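Local coordinates for protein unsaturated glucuronyl hydrolase (PDB 2ZZR) that hydrolyses unsaturated disaccharides of chondroitin, hyaluronan and heparin, releasing the unsaturated uronic acid from their non-reducing end, at residues M147-I157 and K193-A204. Residues are numbered along the deposited sequence; the frame is centred on the assembly and turned at random.
Sequences MERYQEKGGFI and KYRQVAVNHFYA
Val197 meets Tyr150 by laying CG2 over the middle of the phenol ring, a CH-pi contact with the methyl 3.6 Å from the Tyr150 ring centroid and 12° off its normal. The other methyl, CG1, reaches Tyr150 CD2 at 3.5 Å and also touches CG1 of Ile157, so Val197 CG1 alone touches a residue of each strand of the hairpin. Met147 enters beside them: bent at both chi2 and chi3, its chain brings CE to 3.6 Å from Val197 CG2, while SD and CG approach the Tyr194 ring obliquely in a Met-aromatic contact. The Tyr194 hydroxyl itself is bound to Asp144, and Leu182 of helix 180-189 packs on both Ile157 and Val197.

Two side-chain hydrogen bonds add direction to this packing. With CG anti to the backbone N (chi1 179°), the Tyr150 ring reaches across the helix face until its OH accepts a hydrogen bond from Asn200 ND2 at 2.8 Å, nearly in the plane of the amide. His201 does the reverse, using a ring nitrogen to receive a strand amide: Ile157 N donates to His201 ND1 at 2.9 Å, almost straight (175°) and close to the imidazole plane. A water hydrogen-bonded to Gly154 O and Asn200 O bridges the two backbones.

The backbones come closest at Phe156 and His201; next to them Gly155 lies against Asn200 and Ala204, its O 3.4 Å from Asn200 CB, and its positive phi favours glycine. Gly155 and Phe156 together face Gln151 in a G1 beta bulge. A bulged two-stranded hairpin thus packs against one side of helix 192-209 in the alpha-barrel fold of glycoside hydrolase family 88, with His201 about 8 Å, side chain to side chain, from Asp174, the probable proton donor.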
loop_
_atom_site.group_PDB
_atom_site.type_symbol
_atom_site.label_atom_id
_atom_site.label_comp_id
_atom_site.label_asym_id
_atom_site.label_seq_id
_atom_site.Cartn_x
_atom_site.Cartn_y
_atom_site.Cartn_z
ATOM N N MET A 147 9.385 0.902 16.238
ATOM C CA MET A 147 10.000 -0.159 17.042
ATOM C C MET A 147 9.391 -0.274 18.449
ATOM O O MET A 147 9.386 -1.361 19.032
ATOM C CB MET A 147 11.518 0.058 17.139
ATOM C CG MET A 147 12.263 -0.168 15.817
ATOM S SD MET A 147 12.384 -1.913 15.378
ATOM C CE MET A 147 13.773 -2.398 16.401
ATOM N N GLU A 148 8.872 0.839 18.966
ATOM C CA GLU A 148 8.268 0.890 20.313
ATOM C C GLU A 148 7.085 -0.068 20.471
ATOM O O GLU A 148 6.751 -0.471 21.592
ATOM C CB GLU A 148 7.808 2.309 20.659
ATOM C CG GLU A 148 8.910 3.348 20.825
ATOM C CD GLU A 148 8.366 4.759 20.996
ATOM O OE1 GLU A 148 7.131 4.927 21.146
ATOM O OE2 GLU A 148 9.177 5.709 20.972
ATOM N N ARG A 149 6.442 -0.422 19.356
ATOM C CA ARG A 149 5.267 -1.295 19.398
ATOM C C ARG A 149 5.578 -2.784 19.209
ATOM O O ARG A 149 4.672 -3.616 19.205
ATOM C CB ARG A 149 4.193 -0.821 18.409
ATOM C CG ARG A 149 3.753 0.618 18.639
ATOM C CD ARG A 149 2.438 0.933 17.933
ATOM N NE ARG A 149 1.283 0.301 18.582
ATOM C CZ ARG A 149 0.690 0.757 19.686
ATOM N NH1 ARG A 149 1.128 1.860 20.287
ATOM N NH2 ARG A 149 -0.348 0.102 20.196
ATOM N N TYR A 150 6.862 -3.119 19.064
ATOM C CA TYR A 150 7.268 -4.509 18.880
ATOM C C TYR A 150 7.020 -5.341 20.135
ATOM O O TYR A 150 7.386 -4.933 21.236
ATOM C CB TYR A 150 8.746 -4.607 18.487
ATOM C CG TYR A 150 9.220 -6.035 18.303
ATOM C CD1 TYR A 150 10.131 -6.610 19.195
ATOM C CD2 TYR A 150 8.755 -6.813 17.246
ATOM C CE1 TYR A 150 10.567 -7.926 19.030
ATOM C CE2 TYR A 150 9.186 -8.124 17.071
ATOM C CZ TYR A 150 10.092 -8.671 17.967
ATOM O OH TYR A 150 10.511 -9.965 17.790
ATOM N N GLN A 151 6.411 -6.506 19.940
ATOM C CA GLN A 151 6.163 -7.461 21.010
ATOM C C GLN A 151 6.998 -8.728 20.827
ATOM O O GLN A 151 6.800 -9.474 19.868
ATOM C CB GLN A 151 4.673 -7.814 21.070
ATOM C CG GLN A 151 3.751 -6.625 21.367
ATOM C CD GLN A 151 3.915 -6.050 22.776
ATOM O OE1 GLN A 151 3.355 -5.000 23.093
ATOM N NE2 GLN A 151 4.688 -6.731 23.620
ATOM N N GLU A 152 7.918 -8.967 21.761
ATOM C CA GLU A 152 8.776 -10.159 21.741
ATOM C C GLU A 152 7.983 -11.462 21.810
ATOM O O GLU A 152 8.378 -12.470 21.220
ATOM C CB GLU A 152 9.794 -10.111 22.881
ATOM C CG GLU A 152 10.931 -9.123 22.660
ATOM C CD GLU A 152 11.936 -9.106 23.804
ATOM O OE1 GLU A 152 12.859 -8.260 23.763
ATOM O OE2 GLU A 152 11.805 -9.933 24.740
ATOM N N LYS A 153 6.866 -11.436 22.535
ATOM C CA LYS A 153 5.995 -12.599 22.649
ATOM C C LYS A 153 5.027 -12.669 21.467
ATOM O O LYS A 153 3.930 -12.092 21.497
ATOM C CB LYS A 153 5.263 -12.598 23.999
ATOM C CG LYS A 153 6.212 -12.672 25.187
ATOM C CD LYS A 153 5.482 -13.029 26.462
ATOM C CE LYS A 153 6.450 -13.368 27.591
ATOM N NZ LYS A 153 7.170 -14.649 27.319
ATOM N N GLY A 154 5.455 -13.387 20.428
ATOM C CA GLY A 154 4.744 -13.446 19.152
ATOM C C GLY A 154 5.589 -12.874 18.022
ATOM O O GLY A 154 5.425 -13.262 16.867
ATOM N N GLY A 155 6.487 -11.955 18.369
ATOM C CA GLY A 155 7.437 -11.358 17.419
ATOM C C GLY A 155 6.766 -10.522 16.346
ATOM O O GLY A 155 7.008 -10.716 15.157
ATOM N N PHE A 156 5.915 -9.595 16.769
ATOM C CA PHE A 156 5.154 -8.766 15.837
ATOM C C PHE A 156 5.035 -7.334 16.338
ATOM O O PHE A 156 5.207 -7.058 17.535
ATOM C CB PHE A 156 3.757 -9.356 15.613
ATOM C CG PHE A 156 2.871 -9.288 16.835
ATOM C CD1 PHE A 156 2.949 -10.269 17.818
ATOM C CD2 PHE A 156 1.969 -8.238 16.999
ATOM C CE1 PHE A 156 2.146 -10.206 18.957
ATOM C CE2 PHE A 156 1.159 -8.161 18.132
ATOM C CZ PHE A 156 1.249 -9.153 19.112
ATOM N N ILE A 157 4.743 -6.423 15.413
ATOM C CA ILE A 157 4.478 -5.026 15.749
ATOM C C ILE A 157 2.990 -4.905 16.047
ATOM O O ILE A 157 2.147 -5.170 15.176
ATOM C CB ILE A 157 4.869 -4.069 14.589
ATOM C CG1 ILE A 157 6.370 -4.182 14.302
ATOM C CG2 ILE A 157 4.472 -2.618 14.916
ATOM C CD1 ILE A 157 6.779 -3.627 12.966
ATOM N N LYS A 193 18.758 -4.856 15.044
ATOM C CA LYS A 193 17.461 -4.917 15.739
ATOM C C LYS A 193 16.309 -4.520 14.820
ATOM O O LYS A 193 15.242 -5.124 14.866
ATOM C CB LYS A 193 17.465 -4.057 17.006
ATOM C CG LYS A 193 18.352 -4.607 18.121
ATOM C CD LYS A 193 18.462 -3.617 19.267
ATOM C CE LYS A 193 19.474 -4.090 20.309
ATOM N NZ LYS A 193 19.770 -3.010 21.298
ATOM N N TYR A 194 16.545 -3.516 13.977
ATOM C CA TYR A 194 15.552 -3.077 12.996
ATOM C C TYR A 194 15.154 -4.228 12.075
ATOM O O TYR A 194 13.965 -4.456 11.822
ATOM C CB TYR A 194 16.094 -1.935 12.139
ATOM C CG TYR A 194 16.322 -0.616 12.843
ATOM C CD1 TYR A 194 17.586 -0.033 12.853
ATOM C CD2 TYR A 194 15.272 0.068 13.464
ATOM C CE1 TYR A 194 17.812 1.194 13.481
ATOM C CE2 TYR A 194 15.488 1.300 14.098
ATOM C CZ TYR A 194 16.764 1.852 14.095
ATOM O OH TYR A 194 17.003 3.067 14.702
ATOM N N ARG A 195 16.162 -4.934 11.562
ATOM C CA ARG A 195 15.944 -6.035 10.630
ATOM C C ARG A 195 15.258 -7.213 11.322
ATOM O O ARG A 195 14.341 -7.810 10.766
ATOM C CB ARG A 195 17.264 -6.481 9.985
ATOM C CG ARG A 195 17.065 -7.542 8.906
ATOM C CD ARG A 195 18.344 -7.942 8.178
ATOM N NE ARG A 195 17.991 -8.662 6.952
ATOM C CZ ARG A 195 17.687 -9.958 6.896
ATOM N NH1 ARG A 195 17.715 -10.705 7.997
ATOM N NH2 ARG A 195 17.359 -10.512 5.733
ATOM N N GLN A 196 15.706 -7.533 12.536
ATOM C CA GLN A 196 15.122 -8.626 13.316
ATOM C C GLN A 196 13.626 -8.439 13.541
ATOM O O GLN A 196 12.854 -9.373 13.355
ATOM C CB GLN A 196 15.854 -8.798 14.651
ATOM C CG GLN A 196 17.252 -9.375 14.488
ATOM C CD GLN A 196 18.126 -9.248 15.731
ATOM O OE1 GLN A 196 17.867 -8.434 16.628
ATOM N NE2 GLN A 196 19.186 -10.049 15.777
ATOM N N VAL A 197 13.225 -7.232 13.929
ATOM C CA VAL A 197 11.808 -6.911 14.123
ATOM C C VAL A 197 11.025 -7.044 12.811
ATOM O O VAL A 197 9.946 -7.650 12.785
ATOM C CB VAL A 197 11.630 -5.507 14.741
ATOM C CG1 VAL A 197 10.184 -5.026 14.626
ATOM C CG2 VAL A 197 12.068 -5.516 16.191
ATOM N N ALA A 198 11.574 -6.495 11.726
ATOM C CA ALA A 198 10.925 -6.584 10.414
ATOM C C ALA A 198 10.726 -8.037 9.977
ATOM O O ALA A 198 9.636 -8.435 9.544
ATOM C CB ALA A 198 11.721 -5.800 9.369
ATOM N N VAL A 199 11.781 -8.833 10.103
ATOM C CA VAL A 199 11.731 -10.233 9.696
ATOM C C VAL A 199 10.740 -11.028 10.551
ATOM O O VAL A 199 9.900 -11.758 10.010
ATOM C CB VAL A 199 13.141 -10.864 9.730
ATOM C CG1 VAL A 199 13.065 -12.375 9.544
ATOM C CG2 VAL A 199 14.010 -10.226 8.660
ATOM N N ASN A 200 10.835 -10.873 11.874
ATOM C CA ASN A 200 9.928 -11.559 12.802
ATOM C C ASN A 200 8.489 -11.196 12.514
ATOM O O ASN A 200 7.619 -12.075 12.461
ATOM C CB ASN A 200 10.253 -11.227 14.259
ATOM C CG ASN A 200 11.524 -11.895 14.744
ATOM O OD1 ASN A 200 12.113 -12.716 14.041
ATOM N ND2 ASN A 200 11.956 -11.542 15.952
ATOM N N HIS A 201 8.247 -9.900 12.324
ATOM C CA HIS A 201 6.904 -9.426 11.998
ATOM C C HIS A 201 6.416 -10.011 10.687
ATOM O O HIS A 201 5.254 -10.396 10.572
ATOM C CB HIS A 201 6.814 -7.902 11.934
ATOM C CG HIS A 201 5.438 -7.421 11.607
ATOM N ND1 HIS A 201 4.512 -7.119 12.582
ATOM C CD2 HIS A 201 4.804 -7.264 10.421
ATOM C CE1 HIS A 201 3.375 -6.764 12.011
ATOM N NE2 HIS A 201 3.525 -6.847 10.699
ATOM N N PHE A 202 7.301 -10.079 9.693
ATOM C CA PHE A 202 6.906 -10.669 8.434
ATOM C C PHE A 202 6.396 -12.103 8.612
ATOM O O PHE A 202 5.317 -12.440 8.140
ATOM C CB PHE A 202 8.008 -10.651 7.357
ATOM C CG PHE A 202 7.543 -11.287 6.086
ATOM C CD1 PHE A 202 6.816 -10.548 5.154
ATOM C CD2 PHE A 202 7.707 -12.657 5.880
ATOM C CE1 PHE A 202 6.311 -11.151 4.002
ATOM C CE2 PHE A 202 7.210 -13.267 4.742
ATOM C CZ PHE A 202 6.502 -12.513 3.794
ATOM N N TYR A 203 7.174 -12.941 9.292
ATOM C CA TYR A 203 6.786 -14.346 9.455
ATOM C C TYR A 203 5.552 -14.529 10.327
ATOM O O TYR A 203 4.738 -15.395 10.051
ATOM C CB TYR A 203 7.956 -15.200 9.948
ATOM C CG TYR A 203 8.995 -15.430 8.872
ATOM C CD1 TYR A 203 10.284 -14.917 8.999
ATOM C CD2 TYR A 203 8.678 -16.142 7.710
ATOM C CE1 TYR A 203 11.240 -15.123 8.008
ATOM C CE2 TYR A 203 9.628 -16.353 6.707
ATOM C CZ TYR A 203 10.906 -15.840 6.868
ATOM O OH TYR A 203 11.860 -16.039 5.887
ATOM N N ALA A 204 5.412 -13.702 11.360
ATOM C CA ALA A 204 4.196 -13.714 12.183
ATOM C C ALA A 204 2.971 -13.419 11.316
ATOM O O ALA A 204 1.913 -14.046 11.466
ATOM C CB ALA A 204 4.316 -12.713 13.323
HETATM O O HOH W 1 7.456 -13.710 14.689
#